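Local coordinates for protein DNA polymerase III subunit beta (Helicobacter pylori 26695, PDB 4S3I) that confers DNA tethering and processivity on DNA polymerases and other proteins, acting as a sliding ring around the duplex, at residues A[178-183]-A[245-250]; A[325-330]-A[350-355]; A[357-360]-A[365-368]. All blocks are in the same frame, centred on the assembly; numbering follows the deposited sequence.

Interaction 1. Residues A[178-183]-A[245-250]; sequences KRLSYT and PDYQKI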
ATOM      1  N   LYS A 178      27.474  -3.926  10.425  1.00 43.15           N
ATOM      2  CA  LYS A 178      26.933  -4.222  11.751  1.00 48.03           C
ATOM      3  C   LYS A 178      26.612  -5.707  11.831  1.00 45.72           C
ATOM      4  O   LYS A 178      26.587  -6.312  12.910  1.00 40.02           O
ATOM      5  CB  LYS A 178      25.645  -3.436  12.015  1.00 55.04           C
ATOM      6  CG  LYS A 178      25.796  -1.924  12.085  1.00 66.23           C
ATOM      7  CD  LYS A 178      26.798  -1.509  13.154  1.00 75.28           C
ATOM      8  CE  LYS A 178      26.612  -0.053  13.582  1.00 78.33           C
ATOM      9  NZ  LYS A 178      25.731   0.071  14.780  1.00 77.49           N
ATOM     10  N   ARG A 179      26.344  -6.282  10.666  1.00 39.11           N
ATOM     11  CA  ARG A 179      25.949  -7.676  10.567  1.00 35.06           C
ATOM     12  C   ARG A 179      26.379  -8.212   9.216  1.00 34.70           C
ATOM     13  O   ARG A 179      26.649  -7.449   8.277  1.00 32.76           O
ATOM     14  CB  ARG A 179      24.442  -7.817  10.731  1.00 37.17           C
ATOM     15  CG  ARG A 179      23.683  -6.789   9.928  1.00 41.98           C
ATOM     16  CD  ARG A 179      22.201  -6.959  10.034  1.00 38.18           C
ATOM     17  NE  ARG A 179      21.500  -5.886   9.329  1.00 27.80           N
ATOM     18  CZ  ARG A 179      20.207  -5.918   9.043  1.00 29.20           C
ATOM     19  NH1 ARG A 179      19.487  -6.966   9.409  1.00 26.83           N
ATOM     20  NH2 ARG A 179      19.638  -4.906   8.401  1.00 29.40           N
ATOM     21  N   LEU A 180      26.452  -9.529   9.129  1.00 31.13           N
ATOM     22  CA  LEU A 180      26.980 -10.189   7.951  1.00 34.39           C
ATOM     23  C   LEU A 180      26.215 -11.483   7.831  1.00 35.62           C
ATOM     24  O   LEU A 180      26.118 -12.243   8.802  1.00 31.26           O
ATOM     25  CB  LEU A 180      28.476 -10.446   8.136  1.00 39.46           C
ATOM     26  CG  LEU A 180      29.224 -11.203   7.042  1.00 46.05           C
ATOM     27  CD1 LEU A 180      30.571 -10.550   6.794  1.00 50.41           C
ATOM     28  CD2 LEU A 180      29.404 -12.649   7.454  1.00 44.41           C
ATOM     29  N   SER A 181      25.627 -11.710   6.660  1.00 28.09           N
ATOM     30  CA  SER A 181      24.888 -12.942   6.419  1.00 27.61           C
ATOM     31  C   SER A 181      25.558 -13.661   5.278  1.00 34.92           C
ATOM     32  O   SER A 181      25.985 -13.035   4.291  1.00 28.32           O
ATOM     33  CB  SER A 181      23.425 -12.669   6.084  1.00 27.07           C
ATOM     34  OG  SER A 181      22.735 -12.203   7.220  1.00 31.84           O
ATOM     35  N   TYR A 182      25.661 -14.977   5.410  1.00 27.91           N
ATOM     36  CA  TYR A 182      26.367 -15.767   4.415  1.00 28.35           C
ATOM     37  C   TYR A 182      25.751 -17.137   4.255  1.00 35.23           C
ATOM     38  O   TYR A 182      24.999 -17.605   5.119  1.00 27.68           O
ATOM     39  CB  TYR A 182      27.844 -15.911   4.784  1.00 29.03           C
ATOM     40  CG  TYR A 182      28.077 -16.704   6.056  1.00 36.51           C
ATOM     41  CD1 TYR A 182      28.122 -16.068   7.290  1.00 38.30           C
ATOM     42  CD2 TYR A 182      28.262 -18.086   6.020  1.00 39.97           C
ATOM     43  CE1 TYR A 182      28.338 -16.778   8.457  1.00 38.86           C
ATOM     44  CE2 TYR A 182      28.476 -18.804   7.181  1.00 43.30           C
ATOM     45  CZ  TYR A 182      28.510 -18.142   8.397  1.00 43.98           C
ATOM     46  OH  TYR A 182      28.726 -18.840   9.562  1.00 50.19           O
ATOM     47  N   THR A 183      26.077 -17.783   3.144  1.00 28.47           N
ATOM     48  CA  THR A 183      25.724 -19.174   2.971  1.00 28.47           C
ATOM     49  C   THR A 183      26.744 -19.790   2.056  1.00 29.20           C
ATOM     50  O   THR A 183      27.375 -19.102   1.235  1.00 29.59           O
ATOM     51  CB  THR A 183      24.312 -19.363   2.405  1.00 28.01           C
ATOM     52  OG1 THR A 183      23.964 -20.755   2.431  1.00 29.29           O
ATOM     53  CG2 THR A 183      24.221 -18.847   0.968  1.00 28.17           C
ATOM     54  N   PRO A 245      35.492  -7.539   1.103  1.00 52.92           N
ATOM     55  CA  PRO A 245      36.315  -7.950   2.253  1.00 58.31           C
ATOM     56  C   PRO A 245      36.190  -9.451   2.502  1.00 60.07           C
ATOM     57  O   PRO A 245      35.101  -9.995   2.301  1.00 60.56           O
ATOM     58  CB  PRO A 245      35.686  -7.183   3.424  1.00 59.30           C
ATOM     59  CG  PRO A 245      34.262  -6.879   2.974  1.00 58.15           C
ATOM     60  CD  PRO A 245      34.390  -6.640   1.494  1.00 55.47           C
ATOM     61  N   ASP A 246      37.261 -10.123   2.916  1.00 63.79           N
ATOM     62  CA  ASP A 246      37.110 -11.538   3.239  1.00 66.98           C
ATOM     63  C   ASP A 246      36.329 -11.711   4.541  1.00 64.19           C
ATOM     64  O   ASP A 246      36.800 -11.369   5.627  1.00 64.63           O
ATOM     65  CB  ASP A 246      38.445 -12.285   3.288  1.00 73.45           C
ATOM     66  CG  ASP A 246      38.263 -13.799   3.184  1.00 78.80           C
ATOM     67  OD1 ASP A 246      37.114 -14.254   2.961  1.00 75.08           O
ATOM     68  OD2 ASP A 246      39.270 -14.531   3.311  1.00 83.73           O
ATOM     69  N   TYR A 247      35.119 -12.239   4.411  1.00 59.02           N
ATOM     70  CA  TYR A 247      34.248 -12.421   5.556  1.00 57.36           C
ATOM     71  C   TYR A 247      34.758 -13.521   6.484  1.00 55.60           C
ATOM     72  O   TYR A 247      34.423 -13.545   7.667  1.00 58.03           O
ATOM     73  CB  TYR A 247      32.823 -12.726   5.091  1.00 53.82           C
ATOM     74  CG  TYR A 247      32.572 -14.163   4.680  1.00 56.50           C
ATOM     75  CD1 TYR A 247      32.814 -14.590   3.378  1.00 56.76           C
ATOM     76  CD2 TYR A 247      32.068 -15.084   5.591  1.00 60.06           C
ATOM     77  CE1 TYR A 247      32.576 -15.898   3.001  1.00 58.03           C
ATOM     78  CE2 TYR A 247      31.827 -16.390   5.224  1.00 64.72           C
ATOM     79  CZ  TYR A 247      32.080 -16.792   3.927  1.00 65.85           C
ATOM     80  OH  TYR A 247      31.840 -18.098   3.563  1.00 69.90           O
ATOM     81  N   GLN A 248      35.564 -14.431   5.946  1.00 56.15           N
ATOM     82  CA  GLN A 248      36.053 -15.563   6.724  1.00 56.78           C
ATOM     83  C   GLN A 248      36.941 -15.115   7.876  1.00 52.51           C
ATOM     84  O   GLN A 248      36.946 -15.732   8.945  1.00 51.39           O
ATOM     85  CB  GLN A 248      36.823 -16.529   5.831  1.00 64.02           C
ATOM     86  CG  GLN A 248      36.521 -17.980   6.125  1.00 76.32           C
ATOM     87  CD  GLN A 248      35.152 -18.382   5.627  1.00 83.36           C
ATOM     88  OE1 GLN A 248      34.724 -17.949   4.556  1.00 85.72           O
ATOM     89  NE2 GLN A 248      34.452 -19.206   6.403  1.00 82.33           N
ATOM     90  N   LYS A 249      37.673 -14.027   7.656  1.00 49.26           N
ATOM     91  CA  LYS A 249      38.626 -13.514   8.638  1.00 59.40           C
ATOM     92  C   LYS A 249      37.949 -12.873   9.852  1.00 59.88           C
ATOM     93  O   LYS A 249      38.588 -12.653  10.884  1.00 58.68           O
ATOM     94  CB  LYS A 249      39.583 -12.516   7.973  1.00 71.13           C
ATOM     95  CG  LYS A 249      40.031 -12.902   6.555  1.00 81.19           C
ATOM     96  CD  LYS A 249      41.245 -13.837   6.544  1.00 89.34           C
ATOM     97  CE  LYS A 249      40.883 -15.305   6.799  1.00 92.63           C
ATOM     98  NZ  LYS A 249      40.624 -16.090   5.554  1.00 94.43           N
ATOM     99  N   ILE A 250      36.654 -12.590   9.724  1.00 60.41           N
ATOM    100  CA  ILE A 250      35.890 -11.919  10.775  1.00 61.07           C
ATOM    101  C   ILE A 250      35.058 -12.900  11.600  1.00 53.00           C
ATOM    102  O   ILE A 250      34.684 -12.603  12.735  1.00 47.78           O
ATOM    103  CB  ILE A 250      34.952 -10.847  10.188  1.00 68.04           C
ATOM    104  CG1 ILE A 250      35.394 -10.473   8.769  1.00 72.56           C
ATOM    105  CG2 ILE A 250      34.892  -9.630  11.104  1.00 69.38           C
ATOM    106  CD1 ILE A 250      34.790  -9.179   8.234  1.00 72.28           C
TER
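Tyr247, from the loop between strands 233-238 and 257-262, lays its side chain against Leu180 and Tyr182 of strand 179-185, and its atoms can be followed outward one by one. At its base, CB of Tyr247 meets the methyl CD1 of Leu180 at 3.6 Å. Further along, Tyr247 CD2 passes the second methyl, CD2 of Leu180, at 4.1 Å, so both prongs of the leucine bear on the first half of the tyrosine. The next ring carbon, CE2 of Tyr247, reaches over one face of the Tyr182 ring, 3.8 Å above its plane and offset toward the rim near Tyr182 CG. The two rings are inclined at 31° with centroids 5.3 Å apart, an oblique aromatic pair. At the tip, Tyr247 OH ends 3.1 Å from OE1 of Gln248, the next residue of its own loop. Tyr247 owes this reach to a first torsion of 80°, which sets its CG between its own backbone N and carbonyl carbon and swings the ring toward the strand.

Leu180 and Tyr182 are two residues apart on an extended strand and so present their side chains on the same sheet face, where Val173 of the adjoining strand touches both tyrosines. The contact between strand and loop is apolar throughout. Away from it, Lys249 NZ forms a salt bridge with Asp246 OD2 at 3.0 Å, approaching from above the carboxylate plane. Ile250 N bonds to Tyr247 O at 3.2 Å within the turn. Here the linker between the middle and C-terminal domains is folded back on the sheet, a position consistent with the peptide-binding pocket between these two domains known in bacterial relatives of this beta sliding ring.

Interaction 2. Residues A[325-330]-A[350-355]; sequences KFFLEA and FLIQES
Phe327 and Ala330, one helical turn apart, press on Ile352 and Phe350 of the strand, a helix-on-sheet layer of the kind that builds every domain of a beta sliding ring. The helical segment 325-330, part of helix 324-332, runs roughly along strand 350-354, with the two axes 9.5 Å apart at closest and inclined at 28°.

The tight part centres on one methyl group. Ile352 CD1 stands 3.6 Å from the centroid of the Phe327 ring and only 5° off its normal, a CH-pi contact over the middle of the face. All six ring carbons of Phe327 accordingly lie at similar distances from Ile352 CD1, between 3.7 and 4.0 Å. The isoleucine reaches this point because its chain is stretched out beyond CB (chi2 170°), which carries CD1 away from the sheet. The same methyl is braced by Ala330 CB at 3.8 Å, so it is held between an aromatic face and the small side chain on the next turn. Phe350, two residues earlier on the strand, joins as well: its CE1 meets CE2 of Phe327 at 3.8 Å, the two side chains crossing at about a right angle and the approach being oblique to both rings. Phe266 and Ile270 of helix 263-273, together with Phe339 of the sheet, also touch the Phe327 ring and extend this apolar core.

On the backbone side of Ala330 the contact is looser, and a water joins the carbonyls of Ala330 and Ile352 where carbon no longer meets carbon. That water donates a good hydrogen bond to Ala330 O at 2.9 Å and only a weak one to Ile352 O, 3.5 Å away.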
ATOM      1  N   LYS A 325      15.647  -5.252  15.394  1.00 27.11           N
ATOM      2  CA  LYS A 325      15.463  -5.440  13.954  1.00 26.84           C
ATOM      3  C   LYS A 325      16.467  -6.427  13.367  1.00 26.58           C
ATOM      4  O   LYS A 325      16.101  -7.284  12.566  1.00 26.19           O
ATOM      5  CB  LYS A 325      15.560  -4.094  13.227  1.00 28.24           C
ATOM      6  CG  LYS A 325      15.640  -4.206  11.701  1.00 35.83           C
ATOM      7  CD  LYS A 325      16.118  -2.872  11.108  1.00 48.89           C
ATOM      8  CE  LYS A 325      16.106  -2.879   9.589  1.00 53.16           C
ATOM      9  NZ  LYS A 325      16.751  -1.645   9.046  1.00 58.60           N
ATOM     10  N   PHE A 326      17.734  -6.331  13.753  1.00 26.88           N
ATOM     11  CA  PHE A 326      18.723  -7.261  13.179  1.00 26.74           C
ATOM     12  C   PHE A 326      18.405  -8.688  13.608  1.00 26.28           C
ATOM     13  O   PHE A 326      18.444  -9.626  12.803  1.00 26.00           O
ATOM     14  CB  PHE A 326      20.154  -6.923  13.603  1.00 27.24           C
ATOM     15  CG  PHE A 326      20.645  -5.579  13.125  1.00 27.83           C
ATOM     16  CD1 PHE A 326      19.896  -4.811  12.239  1.00 27.84           C
ATOM     17  CD2 PHE A 326      21.862  -5.088  13.568  1.00 39.03           C
ATOM     18  CE1 PHE A 326      20.354  -3.571  11.811  1.00 34.18           C
ATOM     19  CE2 PHE A 326      22.330  -3.852  13.142  1.00 45.72           C
ATOM     20  CZ  PHE A 326      21.576  -3.094  12.264  1.00 41.94           C
ATOM     21  N   PHE A 327      18.089  -8.851  14.885  1.00 26.27           N
ATOM     22  CA  PHE A 327      17.813 -10.177  15.411  1.00 25.93           C
ATOM     23  C   PHE A 327      16.614 -10.755  14.676  1.00 25.57           C
ATOM     24  O   PHE A 327      16.617 -11.915  14.262  1.00 25.34           O
ATOM     25  CB  PHE A 327      17.529 -10.089  16.917  1.00 26.05           C
ATOM     26  CG  PHE A 327      17.868 -11.344  17.679  1.00 26.14           C
ATOM     27  CD1 PHE A 327      17.057 -12.471  17.590  1.00 26.24           C
ATOM     28  CD2 PHE A 327      19.003 -11.393  18.493  1.00 26.16           C
ATOM     29  CE1 PHE A 327      17.358 -13.650  18.315  1.00 27.50           C
ATOM     30  CE2 PHE A 327      19.325 -12.556  19.213  1.00 26.13           C
ATOM     31  CZ  PHE A 327      18.492 -13.693  19.121  1.00 25.71           C
ATOM     32  N   LEU A 328      15.575  -9.943  14.510  1.00 25.61           N
ATOM     33  CA  LEU A 328      14.378 -10.417  13.821  1.00 25.35           C
ATOM     34  C   LEU A 328      14.701 -10.801  12.386  1.00 25.21           C
ATOM     35  O   LEU A 328      14.260 -11.845  11.895  1.00 25.00           O
ATOM     36  CB  LEU A 328      13.271  -9.357  13.835  1.00 25.52           C
ATOM     37  CG  LEU A 328      12.508  -9.215  15.134  1.00 32.23           C
ATOM     38  CD1 LEU A 328      11.520  -8.046  15.060  1.00 32.52           C
ATOM     39  CD2 LEU A 328      11.784 -10.520  15.455  1.00 31.83           C
ATOM     40  N   GLU A 329      15.472  -9.960  11.705  1.00 25.40           N
ATOM     41  CA  GLU A 329      15.797 -10.271  10.323  1.00 28.49           C
ATOM     42  C   GLU A 329      16.622 -11.551  10.224  1.00 29.01           C
ATOM     43  O   GLU A 329      16.427 -12.344   9.316  1.00 25.11           O
ATOM     44  CB  GLU A 329      16.465  -9.073   9.623  1.00 25.63           C
ATOM     45  CG  GLU A 329      15.495  -7.889   9.492  1.00 28.43           C
ATOM     46  CD  GLU A 329      16.018  -6.754   8.609  1.00 31.94           C
ATOM     47  OE1 GLU A 329      15.181  -6.047   8.017  1.00 35.66           O
ATOM     48  OE2 GLU A 329      17.248  -6.556   8.522  1.00 32.02           O
ATOM     49  N   ALA A 330      17.520 -11.769  11.180  1.00 25.37           N
ATOM     50  CA  ALA A 330      18.305 -13.012  11.171  1.00 25.36           C
ATOM     51  C   ALA A 330      17.396 -14.231  11.330  1.00 25.10           C
ATOM     52  O   ALA A 330      17.616 -15.272  10.707  1.00 25.10           O
ATOM     53  CB  ALA A 330      19.378 -12.982  12.245  1.00 25.59           C
ATOM     54  N   PHE A 350      28.008 -12.346  17.818  1.00 28.88           N
ATOM     55  CA  PHE A 350      27.365 -13.639  17.979  1.00 28.31           C
ATOM     56  C   PHE A 350      26.688 -14.073  16.693  1.00 27.90           C
ATOM     57  O   PHE A 350      26.433 -13.257  15.807  1.00 27.91           O
ATOM     58  CB  PHE A 350      26.346 -13.607  19.118  1.00 35.22           C
ATOM     59  CG  PHE A 350      25.234 -12.609  18.922  1.00 33.50           C
ATOM     60  CD1 PHE A 350      24.029 -12.984  18.331  1.00 27.13           C
ATOM     61  CD2 PHE A 350      25.388 -11.300  19.349  1.00 32.45           C
ATOM     62  CE1 PHE A 350      22.987 -12.054  18.175  1.00 26.98           C
ATOM     63  CE2 PHE A 350      24.363 -10.367  19.195  1.00 32.69           C
ATOM     64  CZ  PHE A 350      23.163 -10.747  18.606  1.00 28.93           C
ATOM     65  N   LEU A 351      26.368 -15.357  16.612  1.00 27.58           N
ATOM     66  CA  LEU A 351      25.915 -15.953  15.370  1.00 29.52           C
ATOM     67  C   LEU A 351      24.511 -16.496  15.537  1.00 33.30           C
ATOM     68  O   LEU A 351      24.181 -17.069  16.580  1.00 29.41           O
ATOM     69  CB  LEU A 351      26.868 -17.090  14.961  1.00 31.91           C
ATOM     70  CG  LEU A 351      26.722 -17.672  13.548  1.00 34.73           C
ATOM     71  CD1 LEU A 351      27.307 -16.705  12.528  1.00 29.94           C
ATOM     72  CD2 LEU A 351      27.362 -19.050  13.413  1.00 39.33           C
ATOM     73  N   ILE A 352      23.683 -16.320  14.511  1.00 26.49           N
ATOM     74  CA  ILE A 352      22.361 -16.949  14.471  1.00 26.06           C
ATOM     75  C   ILE A 352      22.295 -17.830  13.242  1.00 31.45           C
ATOM     76  O   ILE A 352      22.631 -17.386  12.148  1.00 28.01           O
ATOM     77  CB  ILE A 352      21.232 -15.880  14.441  1.00 25.80           C
ATOM     78  CG1 ILE A 352      21.130 -15.190  15.805  1.00 30.06           C
ATOM     79  CG2 ILE A 352      19.879 -16.503  14.076  1.00 25.47           C
ATOM     80  CD1 ILE A 352      20.222 -13.975  15.816  1.00 29.63           C
ATOM     81  N   GLN A 353      21.888 -19.086  13.410  1.00 25.99           N
ATOM     82  CA  GLN A 353      21.792 -19.982  12.264  1.00 29.67           C
ATOM     83  C   GLN A 353      20.732 -21.045  12.494  1.00 29.95           C
ATOM     84  O   GLN A 353      20.210 -21.171  13.610  1.00 26.52           O
ATOM     85  CB  GLN A 353      23.159 -20.607  11.934  1.00 33.44           C
ATOM     86  CG  GLN A 353      23.657 -21.608  12.948  1.00 38.18           C
ATOM     87  CD  GLN A 353      25.101 -22.046  12.691  1.00 41.07           C
ATOM     88  OE1 GLN A 353      25.652 -22.841  13.447  1.00 34.69           O
ATOM     89  NE2 GLN A 353      25.713 -21.523  11.625  1.00 36.15           N
ATOM     90  N   GLU A 354      20.400 -21.792  11.445  1.00 26.06           N
ATOM     91  CA  GLU A 354      19.378 -22.809  11.562  1.00 26.05           C
ATOM     92  C   GLU A 354      19.850 -23.888  12.521  1.00 31.14           C
ATOM     93  O   GLU A 354      21.054 -24.084  12.724  1.00 26.56           O
ATOM     94  CB  GLU A 354      19.059 -23.452  10.197  1.00 26.26           C
ATOM     95  CG  GLU A 354      18.491 -22.505   9.150  1.00 26.05           C
ATOM     96  CD  GLU A 354      17.894 -23.225   7.940  1.00 31.08           C
ATOM     97  OE1 GLU A 354      18.012 -24.468   7.847  1.00 27.32           O
ATOM     98  OE2 GLU A 354      17.286 -22.547   7.083  1.00 27.95           O
ATOM     99  N   SER A 355      18.896 -24.595  13.104  1.00 26.49           N
ATOM    100  CA  SER A 355      19.202 -25.827  13.797  1.00 31.21           C
ATOM    101  C   SER A 355      19.656 -26.788  12.698  1.00 30.35           C
ATOM    102  O   SER A 355      19.124 -26.739  11.574  1.00 27.10           O
ATOM    103  CB  SER A 355      17.937 -26.340  14.497  1.00 26.61           C
ATOM    104  OG  SER A 355      18.191 -27.511  15.241  1.00 38.22           O
TER
HETATM  105  O   HOH W   1      20.413 -15.786   9.986  1.00 23.25           O

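Interaction 3. Residues A[357-360]-A[365-368]; sequences DEKQ and AKIS
The long connection between the antiparallel neighbours 350-354 and 368-371 folds back on itself here, with Asp357 and Lys359 on its outgoing limb meeting Lys366 and Ser368 on the returning one. Lys366 carries the direct polar link. Extended beyond CG, its chain slides past Asp357 in the opposite direction, CD passing Asp357 O at 3.7 Å, and delivers the ammonium group to the backbone of the far limb. There Lys366 NZ donates to Lys359 O at 2.6 Å, arriving 36° above the carbonyl plane with a C=O...N angle of 127°. Leu356 O is a second acceptor for the same nitrogen, so two main-chain carbonyls of one limb grip a single lysine end.

Asp357 takes no direct part in pairing that charge: its OD1 lies 6.0 Å from Lys366 NZ and instead rests 3.6 Å from Lys366 CB. Two waters donate to this carboxylate oxygen. One gives hydrogen bonds to Asp357 OD1 at 2.7 Å and to Ile367 O at 2.8 Å, tying side chain to backbone across the limbs. The other bridges Asp357 OD1, 3.0 Å away, with Lys366 O and Ser368 OG. The serine hydroxyl is not left to water alone, since Gln353 NE2 of the neighbouring strand also bonds to it. Direct bond and bridging waters together close the long loop of a beta hairpin, whose arms 350-354 and 368-371 are consecutive, adjacent and antiparallel strands of the C-terminal domain.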
ATOM      1  N   ASP A 357      22.288 -26.750  10.862  1.00 27.78           N
ATOM      2  CA  ASP A 357      22.837 -26.021   9.713  1.00 34.68           C
ATOM      3  C   ASP A 357      23.802 -26.906   8.936  1.00 42.65           C
ATOM      4  O   ASP A 357      23.899 -26.812   7.710  1.00 39.22           O
ATOM      5  CB  ASP A 357      23.567 -24.752  10.161  1.00 37.23           C
ATOM      6  CG  ASP A 357      24.359 -24.096   9.019  1.00 44.55           C
ATOM      7  OD1 ASP A 357      23.764 -23.296   8.267  1.00 45.70           O
ATOM      8  OD2 ASP A 357      25.573 -24.381   8.866  1.00 42.47           O
ATOM      9  N   GLU A 358      24.506 -27.775   9.660  1.00 40.99           N
ATOM     10  CA  GLU A 358      25.514 -28.645   9.063  1.00 45.89           C
ATOM     11  C   GLU A 358      24.899 -29.713   8.162  1.00 47.45           C
ATOM     12  O   GLU A 358      25.593 -30.320   7.336  1.00 46.16           O
ATOM     13  CB  GLU A 358      26.371 -29.306  10.153  1.00 49.33           C
ATOM     14  CG  GLU A 358      25.673 -30.449  10.899  1.00 57.71           C
ATOM     15  CD  GLU A 358      24.733 -29.966  12.002  1.00 66.14           C
ATOM     16  OE1 GLU A 358      24.758 -28.759  12.335  1.00 66.34           O
ATOM     17  OE2 GLU A 358      23.970 -30.799  12.540  1.00 67.67           O
ATOM     18  N   LYS A 359      23.600 -29.952   8.318  1.00 39.34           N
ATOM     19  CA  LYS A 359      22.944 -30.988   7.525  1.00 41.68           C
ATOM     20  C   LYS A 359      22.782 -30.569   6.059  1.00 41.22           C
ATOM     21  O   LYS A 359      22.430 -29.427   5.757  1.00 35.98           O
ATOM     22  CB  LYS A 359      21.594 -31.379   8.128  1.00 40.01           C
ATOM     23  CG  LYS A 359      20.871 -32.467   7.347  1.00 43.81           C
ATOM     24  CD  LYS A 359      19.554 -32.822   8.011  1.00 48.33           C
ATOM     25  CE  LYS A 359      18.916 -34.031   7.343  1.00 52.20           C
ATOM     26  NZ  LYS A 359      17.859 -34.631   8.211  1.00 53.26           N
ATOM     27  N   GLN A 360      23.050 -31.502   5.156  1.00 45.20           N
ATOM     28  CA  GLN A 360      23.007 -31.227   3.721  1.00 56.63           C
ATOM     29  C   GLN A 360      21.589 -30.952   3.212  1.00 51.62           C
ATOM     30  O   GLN A 360      20.647 -31.681   3.535  1.00 46.19           O
ATOM     31  CB  GLN A 360      23.630 -32.393   2.940  1.00 65.39           C
ATOM     32  CG  GLN A 360      25.051 -32.745   3.377  1.00 72.04           C
ATOM     33  CD  GLN A 360      25.773 -33.631   2.374  1.00 80.58           C
ATOM     34  OE1 GLN A 360      25.696 -33.411   1.162  1.00 84.97           O
ATOM     35  NE2 GLN A 360      26.478 -34.641   2.875  1.00 78.55           N
ATOM     36  N   ALA A 365      18.807 -22.642   0.575  1.00 30.87           N
ATOM     37  CA  ALA A 365      20.048 -22.133   1.132  1.00 28.37           C
ATOM     38  C   ALA A 365      19.871 -22.043   2.646  1.00 28.21           C
ATOM     39  O   ALA A 365      18.791 -21.675   3.111  1.00 28.57           O
ATOM     40  CB  ALA A 365      20.356 -20.771   0.567  1.00 27.83           C
ATOM     41  N   LYS A 366      20.920 -22.335   3.412  1.00 27.29           N
ATOM     42  CA  LYS A 366      20.876 -22.077   4.855  1.00 26.97           C
ATOM     43  C   LYS A 366      21.774 -20.907   5.204  1.00 26.92           C
ATOM     44  O   LYS A 366      22.997 -20.983   5.089  1.00 28.83           O
ATOM     45  CB  LYS A 366      21.263 -23.317   5.658  1.00 27.25           C
ATOM     46  CG  LYS A 366      20.456 -24.555   5.298  1.00 27.47           C
ATOM     47  CD  LYS A 366      20.721 -25.672   6.292  1.00 27.73           C
ATOM     48  CE  LYS A 366      20.026 -26.957   5.875  1.00 28.12           C
ATOM     49  NZ  LYS A 366      20.428 -28.057   6.811  1.00 29.23           N
ATOM     50  N   ILE A 367      21.145 -19.822   5.629  1.00 26.51           N
ATOM     51  CA  ILE A 367      21.831 -18.564   5.880  1.00 26.52           C
ATOM     52  C   ILE A 367      22.158 -18.469   7.369  1.00 28.38           C
ATOM     53  O   ILE A 367      21.333 -18.830   8.210  1.00 26.15           O
ATOM     54  CB  ILE A 367      20.937 -17.352   5.470  1.00 28.47           C
ATOM     55  CG1 ILE A 367      21.090 -17.029   3.978  1.00 28.76           C
ATOM     56  CG2 ILE A 367      21.314 -16.101   6.254  1.00 26.18           C
ATOM     57  CD1 ILE A 367      20.895 -18.190   3.040  1.00 26.58           C
ATOM     58  N   SER A 368      23.361 -17.996   7.683  1.00 26.91           N
ATOM     59  CA  SER A 368      23.777 -17.741   9.053  1.00 26.77           C
ATOM     60  C   SER A 368      24.027 -16.256   9.133  1.00 31.14           C
ATOM     61  O   SER A 368      24.488 -15.660   8.154  1.00 27.11           O
ATOM     62  CB  SER A 368      25.080 -18.501   9.367  1.00 27.26           C
ATOM     63  OG  SER A 368      24.898 -19.895   9.230  1.00 29.40           O
TER
HETATM   64  O   HOH W   2      21.816 -21.523   8.996  1.00 28.13           O
HETATM   65  O   HOH W   3      24.820 -20.951   6.801  1.00 30.17           O

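All three contacts border one antiparallel sheet, in which strand 179-185 of the middle domain pairs with 368-371, and that in turn with 350-354; their centres lie 13 to 15 Å apart. Interactions 1 and 3 join through probable hydrogen bonds, Tyr182 N to Ser368 O at 3.1 Å and Thr183 OG1 with Lys366 O at 2.8 Å. Interactions 2 and 3 meet where Glu354 OE1 packs 3.3 Å from Lys366 CD. Between interactions 1 and 2, Lys178 CB packs on Phe326 CE2 at 3.5 Å. This interdomain seam is consistent with the partner-binding pocket known in bacterial relatives, interaction 1 being the contact at it.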